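Local coordinates for MOBA relate protein (Mycobacterium sp., PDB 2WAW), which is of unknown function but carries a MobA-like nucleotidyltransferase domain of the GT-A type, consistent with transfer of a nucleotide onto a cofactor or related substrate, at residues A[98-103]-A[138-143]; A[4-9]-A[44-49]. All blocks are in the same frame, centred on the assembly; numbering follows the deposited sequence. Where two conformers were deposited one is given.

Contact 1 (A[98-103]-A[138-143]); sequences GIVLML and PFWVSR
I99 and L101 face V141 and F139 in an antiparallel strand pairing at the middle of the mixed seven-stranded sheet, where strand 98-103 is the last of the parallel run and strand 134-142 runs against it. The two strand axes come within 4.5 Å of each other, their directions 154° apart. Four backbone hydrogen bonds close two rings: I99 with V141 through I99 N to V141 O (2.9 Å) and V141 N to I99 O, and L101 with F139 through L101 N to F139 O (2.8 Å) and F139 N to L101 O. Between the rings lies the non-hydrogen-bonded pair V100 and W140, where V100 CA approaches F139 O at 3.2 Å as a CA-H...O contact. Beyond them G98 sits opposite S142. In W140 CG is anti to the backbone N (chi1 157°), and the CH2 corner of the indole comes 3.6 Å from G98 CA, where a glycine leaves room for it. V100 meets the same ring at its edge, CG2 4.1 Å from CE3 and near the ring plane, the two side chains about perpendicular. The other branch, V100 CG1, lies beside P138 CB at 3.7 Å. Helix 111-121 covers this face through L117, V114 and I118. On the reverse face I99 CG1 runs alongside V141, pointing the same way, while L101 CD1 meets V141 CG2 at 4.1 Å. W140 NE1 is satisfied by the carbonyl of A124, so the indole is anchored at its polar end. V100 turns its backbone bonds the other way, to T7 and V9. The N-H and C=O groups of I99, L101, F139 and V141 are thus satisfied across the contact, between apolar side chains on both faces.

Contact 2 (A[4-9]-A[44-49]); sequences SRVTGV and CPFDQL
The F46 ring lies flat over G8, at the start of the parallel pairing of strands 6-12 and 48-53 in the Rossmann-like half of a GT-A-type fold; helix 33-42 belongs to the connection between these strands. G8 CA stands 3.5 Å from the ring centroid, only 1° off its normal, a CH-pi contact that uses glycine's bare backbone. C44 CB covers the opposite face toward its rim. V6 approaches the ring differently: its CG1, anti to the backbone N, reaches CD1 at the edge, 3.8 Å away and near the ring plane. The backbones join through D47 N to V6 O and G8 N to Q48 O, and L49 bends its CD1 back toward the carbonyl of G8. On the other side of the sheet T7 and Q48 cross obliquely. T7 OG1 donates to Q48 OE1 at 2.7 Å, in the amide carbonyl plane and on a lone pair. The Q48 chain is extended beyond CG, and its amide is further fixed by D93 N at OE1 and by D70 and the W91 carbonyl at NE2. Before strand 6-12 begins, the D47 carboxylate grips two successive backbone N-H groups. S4 N meets OD1 on the syn side in a nearly straight bond (2.9 Å, 170° at the hydrogen), whereas R5 N reaches OD2 from above the carboxylate plane in a more bent one. These two N-H groups would be expected to stabilise the negative charge. S4 OG, lying between its own N and carbonyl carbon (chi1 67°), accepts from V6 N in an ST turn and donates to P45 O at 2.8 Å, coming from above that carbonyl's plane.

How the contacts relate
Contact 2 closes before contact 1 opens along the chain, and their centres lie about 10 Å apart in one mixed sheet. Strand 6-12, paired with 48-53 in contact 2, is also the neighbour of strand 98-103 in contact 1, giving the continuous order 48-53, 6-12, 98-103, 134-142. Probable hydrogen bonds V100 N to T7 O (3.0 Å) and V9 N to V100 O (2.8 Å) stitch the two together, and V100 CB packs on F46 CE1 at 3.7 Å. Helix 111-121 touches both contacts. Together they span the change from parallel to antiparallel strands, joining the Rossmann-like part to the rest of the sheet.

Contact 1 (A[98-103]-A[138-143])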
loop_
_atom_site.group_PDB
_atom_site.type_symbol
_atom_site.label_atom_id
_atom_site.label_comp_id
_atom_site.label_asym_id
_atom_site.label_seq_id
_atom_site.Cartn_x
_atom_site.Cartn_y
_atom_site.Cartn_z
ATOM N N GLY A 98 1.031 12.861 -7.634
ATOM C CA GLY A 98 0.792 11.437 -7.820
ATOM C C GLY A 98 0.575 10.804 -6.467
ATOM O O GLY A 98 0.599 11.493 -5.425
ATOM N N ILE A 99 0.358 9.493 -6.477
ATOM C CA ILE A 99 0.221 8.757 -5.241
ATOM C C ILE A 99 1.262 7.678 -5.185
ATOM O O ILE A 99 1.757 7.243 -6.220
ATOM C CB ILE A 99 -1.176 8.108 -5.078
ATOM C CG1 ILE A 99 -1.460 7.084 -6.217
ATOM C CG2 ILE A 99 -2.252 9.211 -4.921
ATOM C CD1 ILE A 99 -2.813 6.348 -6.092
ATOM N N VAL A 100 1.572 7.252 -3.970
ATOM C CA VAL A 100 2.328 6.038 -3.739
ATOM C C VAL A 100 1.393 5.012 -3.122
ATOM O O VAL A 100 0.750 5.283 -2.094
ATOM C CB VAL A 100 3.557 6.296 -2.830
ATOM C CG1 VAL A 100 4.210 4.968 -2.367
ATOM C CG2 VAL A 100 4.568 7.188 -3.531
ATOM N N LEU A 101 1.315 3.847 -3.761
ATOM C CA LEU A 101 0.435 2.738 -3.357
ATOM C C LEU A 101 1.182 1.671 -2.615
ATOM O O LEU A 101 2.216 1.202 -3.077
ATOM C CB LEU A 101 -0.185 2.090 -4.604
ATOM C CG LEU A 101 -1.189 2.867 -5.443
ATOM C CD1 LEU A 101 -1.503 2.054 -6.693
ATOM C CD2 LEU A 101 -2.456 3.144 -4.639
ATOM N N MET A 102 0.641 1.277 -1.470
ATOM C CA MET A 102 1.201 0.134 -0.782
ATOM C C MET A 102 0.089 -0.636 -0.107
ATOM O O MET A 102 -1.045 -0.165 0.004
ATOM C CB MET A 102 2.247 0.564 0.222
ATOM C CG MET A 102 1.666 1.023 1.514
ATOM S SD MET A 102 2.976 1.669 2.538
ATOM C CE MET A 102 2.890 3.424 2.146
ATOM N N LEU A 103 0.385 -1.888 0.234
ATOM C CA LEU A 103 -0.603 -2.748 0.898
ATOM C C LEU A 103 -0.491 -2.627 2.410
ATOM O O LEU A 103 0.614 -2.480 2.933
ATOM C CB LEU A 103 -0.418 -4.222 0.496
ATOM C CG LEU A 103 -0.557 -4.540 -1.009
ATOM C CD1 LEU A 103 -0.501 -6.046 -1.242
ATOM C CD2 LEU A 103 -1.840 -3.975 -1.599
ATOM N N PRO A 138 6.458 -0.533 -2.993
ATOM C CA PRO A 138 5.471 0.499 -3.376
ATOM C C PRO A 138 5.488 0.878 -4.863
ATOM O O PRO A 138 6.537 0.745 -5.551
ATOM C CB PRO A 138 5.850 1.688 -2.481
ATOM C CG PRO A 138 7.364 1.527 -2.271
ATOM C CD PRO A 138 7.583 0.027 -2.222
ATOM N N PHE A 139 4.319 1.331 -5.347
ATOM C CA PHE A 139 4.175 1.806 -6.726
ATOM C C PHE A 139 3.930 3.310 -6.711
ATOM O O PHE A 139 3.301 3.827 -5.787
ATOM C CB PHE A 139 2.984 1.158 -7.438
ATOM C CG PHE A 139 3.076 -0.340 -7.613
ATOM C CD1 PHE A 139 4.306 -0.989 -7.740
ATOM C CD2 PHE A 139 1.904 -1.077 -7.698
ATOM C CE1 PHE A 139 4.363 -2.382 -7.939
ATOM C CE2 PHE A 139 1.940 -2.461 -7.900
ATOM C CZ PHE A 139 3.161 -3.110 -8.008
ATOM N N TRP A 140 4.431 4.008 -7.731
ATOM C CA TRP A 140 4.075 5.402 -7.961
ATOM C C TRP A 140 3.142 5.477 -9.135
ATOM O O TRP A 140 3.397 4.861 -10.158
ATOM C CB TRP A 140 5.341 6.219 -8.233
ATOM C CG TRP A 140 5.138 7.504 -8.988
ATOM C CD1 TRP A 140 5.210 7.686 -10.339
ATOM C CD2 TRP A 140 4.873 8.799 -8.421
ATOM N NE1 TRP A 140 5.001 9.011 -10.651
ATOM C CE2 TRP A 140 4.784 9.714 -9.492
ATOM C CE3 TRP A 140 4.687 9.268 -7.109
ATOM C CZ2 TRP A 140 4.523 11.084 -9.291
ATOM C CZ3 TRP A 140 4.439 10.620 -6.908
ATOM C CH2 TRP A 140 4.350 11.514 -7.995
ATOM N N VAL A 141 2.067 6.259 -8.995
ATOM C CA VAL A 141 1.143 6.530 -10.098
ATOM C C VAL A 141 0.892 8.030 -10.167
ATOM O O VAL A 141 0.411 8.637 -9.195
ATOM C CB VAL A 141 -0.184 5.769 -9.946
ATOM C CG1 VAL A 141 -1.084 5.998 -11.187
ATOM C CG2 VAL A 141 0.080 4.278 -9.765
ATOM N N SER A 142 1.180 8.612 -11.338
ATOM C CA SER A 142 1.093 10.037 -11.566
ATOM C C SER A 142 -0.374 10.416 -11.742
ATOM O O SER A 142 -1.183 9.584 -12.146
ATOM C CB SER A 142 1.885 10.419 -12.831
ATOM O OG SER A 142 1.305 9.816 -13.976
ATOM N N ARG A 143 -0.695 11.660 -11.414
ATOM C CA ARG A 143 -2.057 12.176 -11.517
ATOM C C ARG A 143 -2.661 11.951 -12.908
ATOM O O ARG A 143 -3.859 11.680 -13.027
ATOM C CB ARG A 143 -2.069 13.669 -11.181
ATOM C CG ARG A 143 -3.437 14.327 -11.418
ATOM C CD ARG A 143 -3.505 15.720 -10.803
ATOM N NE ARG A 143 -3.435 15.656 -9.346
ATOM C CZ ARG A 143 -4.467 15.389 -8.547
ATOM N NH1 ARG A 143 -5.681 15.166 -9.044
ATOM N NH2 ARG A 143 -4.282 15.343 -7.235
#

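Contact 2 (A[4-9]-A[44-49])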
loop_
_atom_site.group_PDB
_atom_site.type_symbol
_atom_site.label_atom_id
_atom_site.label_comp_id
_atom_site.label_asym_id
_atom_site.label_seq_id
_atom_site.Cartn_x
_atom_site.Cartn_y
_atom_site.Cartn_z
ATOM N N SER A 4 5.977 17.593 -0.312
ATOM C CA SER A 4 6.385 16.545 -1.256
ATOM C C SER A 4 5.508 16.547 -2.503
ATOM O O SER A 4 5.933 16.065 -3.547
ATOM C CB SER A 4 6.332 15.154 -0.608
ATOM O OG SER A 4 4.998 14.795 -0.319
ATOM N N ARG A 5 4.281 17.066 -2.370
ATOM C CA ARG A 5 3.237 16.934 -3.407
ATOM C C ARG A 5 2.945 15.457 -3.734
ATOM O O ARG A 5 2.657 15.082 -4.875
ATOM C CB ARG A 5 3.571 17.750 -4.647
ATOM C CG ARG A 5 3.834 19.199 -4.312
ATOM C CD ARG A 5 3.934 20.099 -5.513
ATOM N NE ARG A 5 4.012 21.486 -5.056
ATOM C CZ ARG A 5 4.349 22.528 -5.811
ATOM N NH1 ARG A 5 4.657 22.368 -7.094
ATOM N NH2 ARG A 5 4.386 23.737 -5.268
ATOM N N VAL A 6 3.024 14.631 -2.700
ATOM C CA VAL A 6 2.715 13.203 -2.823
ATOM C C VAL A 6 1.698 12.784 -1.741
ATOM O O VAL A 6 1.858 13.111 -0.561
ATOM C CB VAL A 6 3.999 12.307 -2.726
ATOM C CG1 VAL A 6 3.607 10.842 -2.860
ATOM C CG2 VAL A 6 4.999 12.673 -3.814
ATOM N N THR A 7 0.688 12.022 -2.161
ATOM C CA THR A 7 -0.237 11.374 -1.234
ATOM C C THR A 7 0.095 9.895 -1.166
ATOM O O THR A 7 0.227 9.255 -2.202
ATOM C CB THR A 7 -1.692 11.558 -1.696
ATOM O OG1 THR A 7 -2.063 12.928 -1.503
ATOM C CG2 THR A 7 -2.633 10.671 -0.877
ATOM N N GLY A 8 0.247 9.371 0.044
ATOM C CA GLY A 8 0.387 7.925 0.238
ATOM C C GLY A 8 -0.974 7.280 0.384
ATOM O O GLY A 8 -1.865 7.852 0.998
ATOM N N VAL A 9 -1.136 6.080 -0.181
ATOM C CA VAL A 9 -2.398 5.359 -0.097
ATOM C C VAL A 9 -2.056 3.932 0.338
ATOM O O VAL A 9 -1.389 3.195 -0.388
ATOM C CB VAL A 9 -3.139 5.309 -1.470
ATOM C CG1 VAL A 9 -4.467 4.490 -1.363
ATOM C CG2 VAL A 9 -3.416 6.733 -2.026
ATOM N N CYS A 44 7.256 8.295 5.869
ATOM C CA CYS A 44 7.532 8.576 4.454
ATOM C C CYS A 44 7.262 10.048 4.156
ATOM O O CYS A 44 6.526 10.689 4.903
ATOM C CB CYS A 44 6.647 7.729 3.549
ATOM S SG CYS A 44 7.014 5.960 3.689
ATOM N N PRO A 45 7.823 10.557 3.043
ATOM C CA PRO A 45 7.625 11.957 2.670
ATOM C C PRO A 45 6.287 12.168 1.947
ATOM O O PRO A 45 6.252 12.502 0.749
ATOM C CB PRO A 45 8.823 12.268 1.765
ATOM C CG PRO A 45 9.353 10.934 1.285
ATOM C CD PRO A 45 8.698 9.835 2.091
ATOM N N PHE A 46 5.193 11.926 2.661
ATOM C CA PHE A 46 3.868 12.201 2.130
ATOM C C PHE A 46 3.317 13.464 2.753
ATOM O O PHE A 46 3.567 13.742 3.932
ATOM C CB PHE A 46 2.883 11.079 2.485
ATOM C CG PHE A 46 3.292 9.701 1.999
ATOM C CD1 PHE A 46 3.832 9.517 0.719
ATOM C CD2 PHE A 46 3.110 8.581 2.818
ATOM C CE1 PHE A 46 4.177 8.232 0.259
ATOM C CE2 PHE A 46 3.451 7.292 2.385
ATOM C CZ PHE A 46 3.987 7.103 1.090
ATOM N N ASP A 47 2.514 14.191 1.985
ATOM C CA ASP A 47 1.754 15.325 2.509
ATOM C C ASP A 47 0.413 14.884 3.085
ATOM O O ASP A 47 -0.199 15.598 3.898
ATOM C CB ASP A 47 1.462 16.330 1.401
ATOM C CG ASP A 47 2.709 17.025 0.869
ATOM O OD1 ASP A 47 3.782 16.973 1.504
ATOM O OD2 ASP A 47 2.581 17.641 -0.208
ATOM N N GLN A 48 -0.051 13.714 2.647
ATOM C CA GLN A 48 -1.344 13.181 3.030
ATOM C C GLN A 48 -1.191 11.670 3.049
ATOM O O GLN A 48 -0.486 11.123 2.198
ATOM C CB GLN A 48 -2.400 13.582 1.989
ATOM C CG GLN A 48 -3.761 12.895 2.153
ATOM C CD GLN A 48 -4.726 13.223 1.043
ATOM O OE1 GLN A 48 -4.330 13.426 -0.120
ATOM N NE2 GLN A 48 -6.007 13.238 1.379
ATOM N N LEU A 49 -1.862 11.017 3.978
ATOM C CA LEU A 49 -1.902 9.582 4.021
ATOM C C LEU A 49 -3.324 9.065 4.161
ATOM O O LEU A 49 -3.956 9.332 5.095
ATOM C CB LEU A 49 -1.028 9.054 5.152
ATOM C CG LEU A 49 -0.877 7.556 5.372
ATOM C CD1 LEU A 49 -0.366 6.881 4.130
ATOM C CD2 LEU A 49 0.082 7.328 6.506
#